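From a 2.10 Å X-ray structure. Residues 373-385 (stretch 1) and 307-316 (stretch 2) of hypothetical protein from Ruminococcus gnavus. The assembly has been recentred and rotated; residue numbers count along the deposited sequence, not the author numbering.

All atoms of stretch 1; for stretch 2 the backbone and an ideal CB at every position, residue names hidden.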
ATOM      1  N   GLU A 373      21.805  20.976 -19.231  1.00 49.74           N
ATOM      2  CA  GLU A 373      22.190  20.093 -18.138  1.00 48.38           C
ATOM      3  C   GLU A 373      22.087  18.601 -18.517  1.00 45.62           C
ATOM      4  O   GLU A 373      22.938  17.797 -18.141  1.00 42.12           O
ATOM      5  CB  GLU A 373      21.326  20.380 -16.900  1.00 48.74           C
ATOM      6  CG  GLU A 373      21.627  21.705 -16.221  1.00 51.71           C
ATOM      7  CD  GLU A 373      20.559  22.133 -15.222  1.00 54.77           C
ATOM      8  OE1 GLU A 373      19.720  21.296 -14.811  1.00 52.19           O
ATOM      9  OE2 GLU A 373      20.558  23.325 -14.849  1.00 57.34           O
ATOM     10  N   SER A 374      21.038  18.235 -19.252  1.00 48.22           N
ATOM     11  CA  SER A 374      20.799  16.838 -19.630  1.00 44.77           C
ATOM     12  C   SER A 374      21.865  16.334 -20.594  1.00 47.89           C
ATOM     13  O   SER A 374      22.290  15.188 -20.504  1.00 46.68           O
ATOM     14  CB  SER A 374      19.428  16.705 -20.283  1.00 44.75           C
ATOM     15  OG  SER A 374      19.122  15.358 -20.566  1.00 43.97           O
ATOM     16  N   ARG A 375      22.288  17.195 -21.518  1.00 53.28           N
ATOM     17  CA  ARG A 375      23.309  16.827 -22.496  1.00 58.46           C
ATOM     18  C   ARG A 375      24.690  16.709 -21.857  1.00 57.51           C
ATOM     19  O   ARG A 375      25.467  15.827 -22.221  1.00 57.08           O
ATOM     20  CB  ARG A 375      23.363  17.836 -23.646  1.00 66.17           C
ATOM     21  CG  ARG A 375      24.257  17.386 -24.803  1.00 76.27           C
ATOM     22  CD  ARG A 375      24.354  18.418 -25.918  1.00 83.58           C
ATOM     23  NE  ARG A 375      24.462  19.790 -25.417  1.00 94.81           N
ATOM     24  CZ  ARG A 375      25.530  20.314 -24.809  1.00 99.94           C
ATOM     25  NH1 ARG A 375      26.625  19.589 -24.590  1.00100.75           N
ATOM     26  NH2 ARG A 375      25.496  21.580 -24.403  1.00 97.93           N
ATOM     27  N   LYS A 376      25.000  17.611 -20.928  1.00 57.59           N
ATOM     28  CA  LYS A 376      26.262  17.541 -20.186  1.00 59.72           C
ATOM     29  C   LYS A 376      26.352  16.273 -19.342  1.00 55.04           C
ATOM     30  O   LYS A 376      27.417  15.656 -19.253  1.00 58.36           O
ATOM     31  CB  LYS A 376      26.441  18.776 -19.289  1.00 63.28           C
ATOM     32  CG  LYS A 376      26.727  20.060 -20.057  1.00 68.61           C
ATOM     33  CD  LYS A 376      28.071  19.988 -20.769  1.00 73.35           C
ATOM     34  CE  LYS A 376      28.239  21.113 -21.769  1.00 81.67           C
ATOM     35  NZ  LYS A 376      29.396  20.846 -22.662  1.00 86.52           N
ATOM     36  N   THR A 377      25.232  15.899 -18.725  1.00 48.08           N
ATOM     37  CA  THR A 377      25.160  14.710 -17.894  1.00 45.13           C
ATOM     38  C   THR A 377      25.311  13.445 -18.743  1.00 44.68           C
ATOM     39  O   THR A 377      26.039  12.524 -18.370  1.00 44.17           O
ATOM     40  CB  THR A 377      23.827  14.676 -17.114  1.00 43.89           C
ATOM     41  OG1 THR A 377      23.673  15.888 -16.354  1.00 44.47           O
ATOM     42  CG2 THR A 377      23.770  13.483 -16.177  1.00 42.57           C
ATOM     43  N   SER A 378      24.641  13.411 -19.894  1.00 45.22           N
ATOM     44  CA  SER A 378      24.726  12.273 -20.820  1.00 46.78           C
ATOM     45  C   SER A 378      26.143  12.001 -21.321  1.00 48.42           C
ATOM     46  O   SER A 378      26.467  10.876 -21.684  1.00 53.77           O
ATOM     47  CB  SER A 378      23.805  12.490 -22.028  1.00 47.54           C
ATOM     48  OG  SER A 378      24.279  13.559 -22.836  1.00 52.22           O
ATOM     49  N   GLU A 379      26.974  13.036 -21.361  1.00 52.74           N
ATOM     50  CA  GLU A 379      28.382  12.894 -21.746  1.00 55.00           C
ATOM     51  C   GLU A 379      29.279  12.305 -20.650  1.00 53.14           C
ATOM     52  O   GLU A 379      30.392  11.871 -20.936  1.00 57.57           O
ATOM     53  CB  GLU A 379      28.950  14.247 -22.181  1.00 57.55           C
ATOM     54  CG  GLU A 379      28.459  14.719 -23.538  1.00 60.34           C
ATOM     55  CD  GLU A 379      28.739  16.193 -23.791  1.00 62.79           C
ATOM     56  OE1 GLU A 379      29.163  16.913 -22.854  1.00 57.67           O
ATOM     57  OE2 GLU A 379      28.524  16.636 -24.938  1.00 69.53           O
ATOM     58  N   GLN A 380      28.817  12.309 -19.406  1.00 51.78           N
ATOM     59  CA  GLN A 380      29.582  11.729 -18.299  1.00 53.41           C
ATOM     60  C   GLN A 380      29.552  10.207 -18.323  1.00 51.35           C
ATOM     61  O   GLN A 380      28.517   9.601 -18.599  1.00 53.79           O
ATOM     62  CB  GLN A 380      29.019  12.185 -16.951  1.00 53.63           C
ATOM     63  CG  GLN A 380      28.949  13.686 -16.765  1.00 56.97           C
ATOM     64  CD  GLN A 380      30.286  14.336 -16.992  1.00 61.78           C
ATOM     65  OE1 GLN A 380      31.207  14.158 -16.201  1.00 74.29           O
ATOM     66  NE2 GLN A 380      30.408  15.082 -18.088  1.00 64.15           N
ATOM     67  N   SER A 381      30.687   9.591 -18.026  1.00 50.80           N
ATOM     68  CA  SER A 381      30.730   8.160 -17.771  1.00 49.29           C
ATOM     69  C   SER A 381      30.667   7.895 -16.265  1.00 48.16           C
ATOM     70  O   SER A 381      30.368   6.775 -15.841  1.00 48.46           O
ATOM     71  CB  SER A 381      32.005   7.567 -18.353  1.00 53.55           C
ATOM     72  OG  SER A 381      33.126   8.171 -17.747  1.00 54.99           O
ATOM     73  N   VAL A 382      30.940   8.921 -15.459  1.00 47.83           N
ATOM     74  CA  VAL A 382      30.844   8.802 -14.010  1.00 47.29           C
ATOM     75  C   VAL A 382      30.542  10.142 -13.350  1.00 47.64           C
ATOM     76  O   VAL A 382      31.074  11.159 -13.753  1.00 49.61           O
ATOM     77  CB  VAL A 382      32.133   8.188 -13.402  1.00 48.76           C
ATOM     78  CG1 VAL A 382      33.371   9.002 -13.755  1.00 51.46           C
ATOM     79  CG2 VAL A 382      31.991   8.035 -11.899  1.00 48.53           C
ATOM     80  N   LEU A 383      29.680  10.137 -12.337  1.00 47.92           N
ATOM     81  CA  LEU A 383      29.378  11.359 -11.595  1.00 47.91           C
ATOM     82  C   LEU A 383      30.077  11.296 -10.248  1.00 50.06           C
ATOM     83  O   LEU A 383      29.853  10.365  -9.491  1.00 49.39           O
ATOM     84  CB  LEU A 383      27.869  11.497 -11.398  1.00 45.53           C
ATOM     85  CG  LEU A 383      27.002  11.499 -12.663  1.00 45.51           C
ATOM     86  CD1 LEU A 383      25.523  11.477 -12.317  1.00 45.31           C
ATOM     87  CD2 LEU A 383      27.316  12.704 -13.532  1.00 46.27           C
ATOM     88  N   LYS A 384      30.915  12.285  -9.951  1.00 53.15           N
ATOM     89  CA  LYS A 384      31.694  12.314  -8.709  1.00 57.01           C
ATOM     90  C   LYS A 384      30.903  13.018  -7.602  1.00 60.18           C
ATOM     91  O   LYS A 384      30.441  14.138  -7.791  1.00 61.11           O
ATOM     92  CB  LYS A 384      33.014  13.062  -8.915  1.00 64.15           C
ATOM     93  CG  LYS A 384      33.778  12.751 -10.196  1.00 67.17           C
ATOM     94  CD  LYS A 384      34.665  11.521 -10.098  1.00 69.34           C
ATOM     95  CE  LYS A 384      35.460  11.354 -11.390  1.00 74.21           C
ATOM     96  NZ  LYS A 384      36.389  10.191 -11.374  1.00 78.28           N
ATOM     97  N   ALA A 385      30.772  12.373  -6.446  1.00 64.67           N
ATOM     98  CA  ALA A 385      29.960  12.887  -5.340  1.00 63.26           C
ATOM     99  C   ALA A 385      30.168  14.383  -5.089  1.00 70.05           C
ATOM    100  O   ALA A 385      31.254  14.817  -4.718  1.00 73.23           O
ATOM    101  CB  ALA A 385      30.264  12.105  -4.075  1.00 64.07           C
ATOM    102  N   UNK A 307      14.750   6.008 -20.302  1.00 37.42           N
ATOM    103  CA  UNK A 307      16.044   6.138 -19.704  1.00 36.91           C
ATOM    104  C   UNK A 307      17.053   6.517 -20.820  1.00 37.40           C
ATOM    105  O   UNK A 307      17.169   5.833 -21.823  1.00 37.69           O
ATOM    106  CB  UNK A 307      16.440   4.845 -18.988  1.00 36.91           C
ATOM    107  N   UNK A 308      17.742   7.640 -20.676  1.00 38.97           N
ATOM    108  CA  UNK A 308      18.808   7.997 -21.614  1.00 37.75           C
ATOM    109  C   UNK A 308      20.111   7.284 -21.230  1.00 38.92           C
ATOM    110  O   UNK A 308      20.847   6.798 -22.086  1.00 38.67           O
ATOM    111  CB  UNK A 308      19.016   9.513 -21.640  1.00 37.75           C
ATOM    112  N   UNK A 309      20.387   7.225 -19.932  1.00 37.90           N
ATOM    113  CA  UNK A 309      21.625   6.669 -19.424  1.00 38.78           C
ATOM    114  C   UNK A 309      21.503   6.310 -17.939  1.00 37.15           C
ATOM    115  O   UNK A 309      20.838   7.014 -17.176  1.00 34.93           O
ATOM    116  CB  UNK A 309      22.772   7.658 -19.640  1.00 38.78           C
ATOM    117  N   UNK A 310      22.126   5.200 -17.552  1.00 36.05           N
ATOM    118  CA  UNK A 310      22.313   4.835 -16.150  1.00 34.39           C
ATOM    119  C   UNK A 310      23.795   5.017 -15.802  1.00 37.96           C
ATOM    120  O   UNK A 310      24.647   4.312 -16.338  1.00 39.46           O
ATOM    121  CB  UNK A 310      21.854   3.400 -15.885  1.00 34.39           C
ATOM    122  N   UNK A 311      24.103   5.969 -14.923  1.00 36.61           N
ATOM    123  CA  UNK A 311      25.484   6.430 -14.766  1.00 36.42           C
ATOM    124  C   UNK A 311      26.004   6.169 -13.363  1.00 36.76           C
ATOM    125  O   UNK A 311      25.378   6.599 -12.396  1.00 38.58           O
ATOM    126  CB  UNK A 311      25.587   7.922 -15.087  1.00 36.42           C
ATOM    127  N   UNK A 312      27.166   5.504 -13.244  1.00 35.84           N
ATOM    128  CA  UNK A 312      27.661   5.207 -11.912  1.00 36.87           C
ATOM    129  C   UNK A 312      28.064   6.465 -11.167  1.00 41.07           C
ATOM    130  O   UNK A 312      28.682   7.386 -11.743  1.00 42.16           O
ATOM    131  CB  UNK A 312      28.848   4.245 -11.992  1.00 36.87           C
ATOM    132  N   UNK A 313      27.720   6.506  -9.885  1.00 41.13           N
ATOM    133  CA  UNK A 313      28.185   7.574  -9.013  1.00 40.89           C
ATOM    134  C   UNK A 313      29.428   7.100  -8.267  1.00 42.97           C
ATOM    135  O   UNK A 313      29.429   6.032  -7.657  1.00 45.19           O
ATOM    136  CB  UNK A 313      27.089   8.001  -8.034  1.00 40.89           C
ATOM    137  N   UNK A 314      30.489   7.890  -8.312  1.00 42.84           N
ATOM    138  CA  UNK A 314      31.678   7.565  -7.565  1.00 46.98           C
ATOM    139  C   UNK A 314      31.577   8.163  -6.160  1.00 46.59           C
ATOM    140  O   UNK A 314      31.525   9.377  -6.013  1.00 47.37           O
ATOM    141  CB  UNK A 314      32.926   8.071  -8.291  1.00 46.98           C
ATOM    142  N   UNK A 315      31.524   7.305  -5.140  1.00 45.06           N
ATOM    143  CA  UNK A 315      31.497   7.759  -3.747  1.00 46.19           C
ATOM    144  C   UNK A 315      32.194   6.793  -2.790  1.00 47.68           C
ATOM    145  O   UNK A 315      32.111   5.574  -2.952  1.00 44.81           O
ATOM    146  CB  UNK A 315      30.048   7.961  -3.298  1.00 46.19           C
ATOM    147  N   UNK A 316      32.910   7.375  -1.823  1.00 51.89           N
ATOM    148  CA  UNK A 316      33.322   6.700  -0.586  1.00 56.07           C
ATOM    149  C   UNK A 316      32.382   5.591  -0.088  1.00 52.22           C
ATOM    150  O   UNK A 316      32.852   4.551   0.367  1.00 51.77           O
ATOM    151  CB  UNK A 316      33.465   7.748   0.520  1.00 56.07           C
TER

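Stretch 1 enters as a helix, turns through a loop and leaves as a short strand parallel to the strand of stretch 2, so the two ends of the contact obey different rules.

Position 307 lies beyond reach of stretch 1, which sets no rule there; it is Leu307.

At 308 CA-to-CB points toward the helix, but no atom of stretch 1 comes within 5.5 Å of the ideal CB. A short side chain would leave a gap, and a medium or long one could reach Ser374 and Ser378. The residue is Ile308, whose CD1 extends to 4.1 Å from Ser374 OG while its CG2 lies 4.4 Å from Ser378 CB.

Position 309 also points toward stretch 1, its ideal CB 5.1 Å from Ser378 CA. Beyond lie carbonyl oxygens where the helix gives way to loop, Ser378 O and Gln380 O among them. A long donor suits the site: lysine, arginine, perhaps glutamine. It is Lys309, stretched out with all four chi angles t, and its NZ donates to Ser378 O at 2.6 Å and to Gln380 O at 3.0 Å, tying one amine to two carbonyls of the same short piece of backbone, two residues apart.

Position 310 is out of reach, and the visible atoms leave its choice open; it is Val310.

At 311 the CB points toward stretch 1 again, 4.5 Å from Leu383 CD1, with Thr377 CG2 farther along. Leucine, isoleucine, valine or methionine would all be plausible. Ile311 fills the space in two directions: its CG2 lies 3.9 Å from Leu383 CG, and its CD1 reaches to 3.9 Å from Thr377 CG2.

Position 312 points sideways, near Ser381 O and Val382 CG2. Its phi of -67° is compatible with proline, and no atom of stretch 1 accepts a hydrogen bond from its nitrogen, though small or apolar residues would also serve. It is Pro312, with CG 4.4 Å from Val382 CB; the pairing uses its carbonyl, since Leu383 N donates to Pro312 O at 3.0 Å.

Position 313 is bridged to Leu383, and both side chains take the same face of the sheet. A beta-branched or other apolar residue fits beside that leucine. Ile313 supplies it, its CG1 4.5 Å from Leu383 CB.

At 314, on the other face, the ideal CB stands 3.7 Å from Val382 CG2 and 4.3 Å from Lys384 CD. The lysine invites an acid, although threonine or glutamine could also use the aliphatic surface. Glu314 satisfies both features: its CB packs on Val382 CG2 at 3.7 Å, and its OE1 forms a salt bridge with Lys384 NZ at 3.3 Å. Its backbone continues the ladder, Glu314 N donating to Leu383 O at 2.8 Å and Glu314 O accepting from Ala385 N at 3.1 Å.

Position 315 turns sideways, its ideal CB 4.2 Å from Ala385 CB, an undemanding neighbour for many side chains. Thr315 adds a light contact, CB to Ala385 CB at 4.2 Å.

Position 316 meets nothing of stretch 1, and Glu316 leads its end away.

Stretch 2, residues 307-316: LIKVIPIETE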
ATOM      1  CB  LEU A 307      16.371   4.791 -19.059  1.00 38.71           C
ATOM      2  CG  LEU A 307      17.243   4.679 -17.821  1.00 37.34           C
ATOM      3  CD1 LEU A 307      16.787   5.574 -16.686  1.00 35.18           C
ATOM      4  CD2 LEU A 307      17.222   3.220 -17.409  1.00 37.76           C
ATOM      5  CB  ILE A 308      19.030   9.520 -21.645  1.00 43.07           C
ATOM      6  CG1 ILE A 308      17.789  10.226 -22.202  1.00 45.83           C
ATOM      7  CG2 ILE A 308      20.242   9.880 -22.501  1.00 44.20           C
ATOM      8  CD1 ILE A 308      17.743  11.701 -21.879  1.00 49.89           C
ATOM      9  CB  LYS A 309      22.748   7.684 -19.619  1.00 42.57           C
ATOM     10  CG  LYS A 309      24.124   7.061 -19.755  1.00 45.03           C
ATOM     11  CD  LYS A 309      25.061   8.020 -20.468  1.00 51.76           C
ATOM     12  CE  LYS A 309      26.486   7.499 -20.521  1.00 52.70           C
ATOM     13  NZ  LYS A 309      27.340   8.524 -21.166  1.00 58.42           N
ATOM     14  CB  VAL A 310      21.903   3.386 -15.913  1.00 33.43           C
ATOM     15  CG1 VAL A 310      22.090   3.010 -14.438  1.00 31.48           C
ATOM     16  CG2 VAL A 310      20.462   3.196 -16.368  1.00 32.68           C
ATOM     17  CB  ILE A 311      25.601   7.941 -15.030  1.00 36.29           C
ATOM     18  CG1 ILE A 311      24.939   8.298 -16.360  1.00 37.44           C
ATOM     19  CG2 ILE A 311      27.060   8.352 -15.032  1.00 36.69           C
ATOM     20  CD1 ILE A 311      24.753   9.779 -16.552  1.00 40.86           C
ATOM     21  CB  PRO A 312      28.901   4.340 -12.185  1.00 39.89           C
ATOM     22  CG  PRO A 312      29.381   4.803 -13.523  1.00 39.22           C
ATOM     23  CD  PRO A 312      28.120   5.093 -14.291  1.00 37.28           C
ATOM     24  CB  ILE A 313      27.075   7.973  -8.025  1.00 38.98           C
ATOM     25  CG1 ILE A 313      25.843   8.467  -8.800  1.00 35.82           C
ATOM     26  CG2 ILE A 313      27.556   9.027  -7.037  1.00 37.99           C
ATOM     27  CD1 ILE A 313      24.607   8.614  -7.933  1.00 36.23           C
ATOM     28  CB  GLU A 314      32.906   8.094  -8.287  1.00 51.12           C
ATOM     29  CG  GLU A 314      34.209   7.842  -7.544  1.00 54.72           C
ATOM     30  CD  GLU A 314      35.415   8.153  -8.394  1.00 58.71           C
ATOM     31  OE1 GLU A 314      35.506   7.628  -9.527  1.00 57.73           O
ATOM     32  OE2 GLU A 314      36.271   8.923  -7.929  1.00 67.86           O
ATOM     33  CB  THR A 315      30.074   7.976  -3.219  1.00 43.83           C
ATOM     34  OG1 THR A 315      30.137   8.223  -1.805  1.00 43.59           O
ATOM     35  CG2 THR A 315      29.196   6.748  -3.472  1.00 39.94           C
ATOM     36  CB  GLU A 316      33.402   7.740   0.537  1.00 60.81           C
ATOM     37  CG  GLU A 316      34.778   8.307   0.769  1.00 71.90           C
ATOM     38  CD  GLU A 316      35.722   7.262   1.313  1.00 83.16           C
ATOM     39  OE1 GLU A 316      36.306   6.519   0.493  1.00 92.30           O
ATOM     40  OE2 GLU A 316      35.882   7.188   2.554  1.00 88.23           O
TER
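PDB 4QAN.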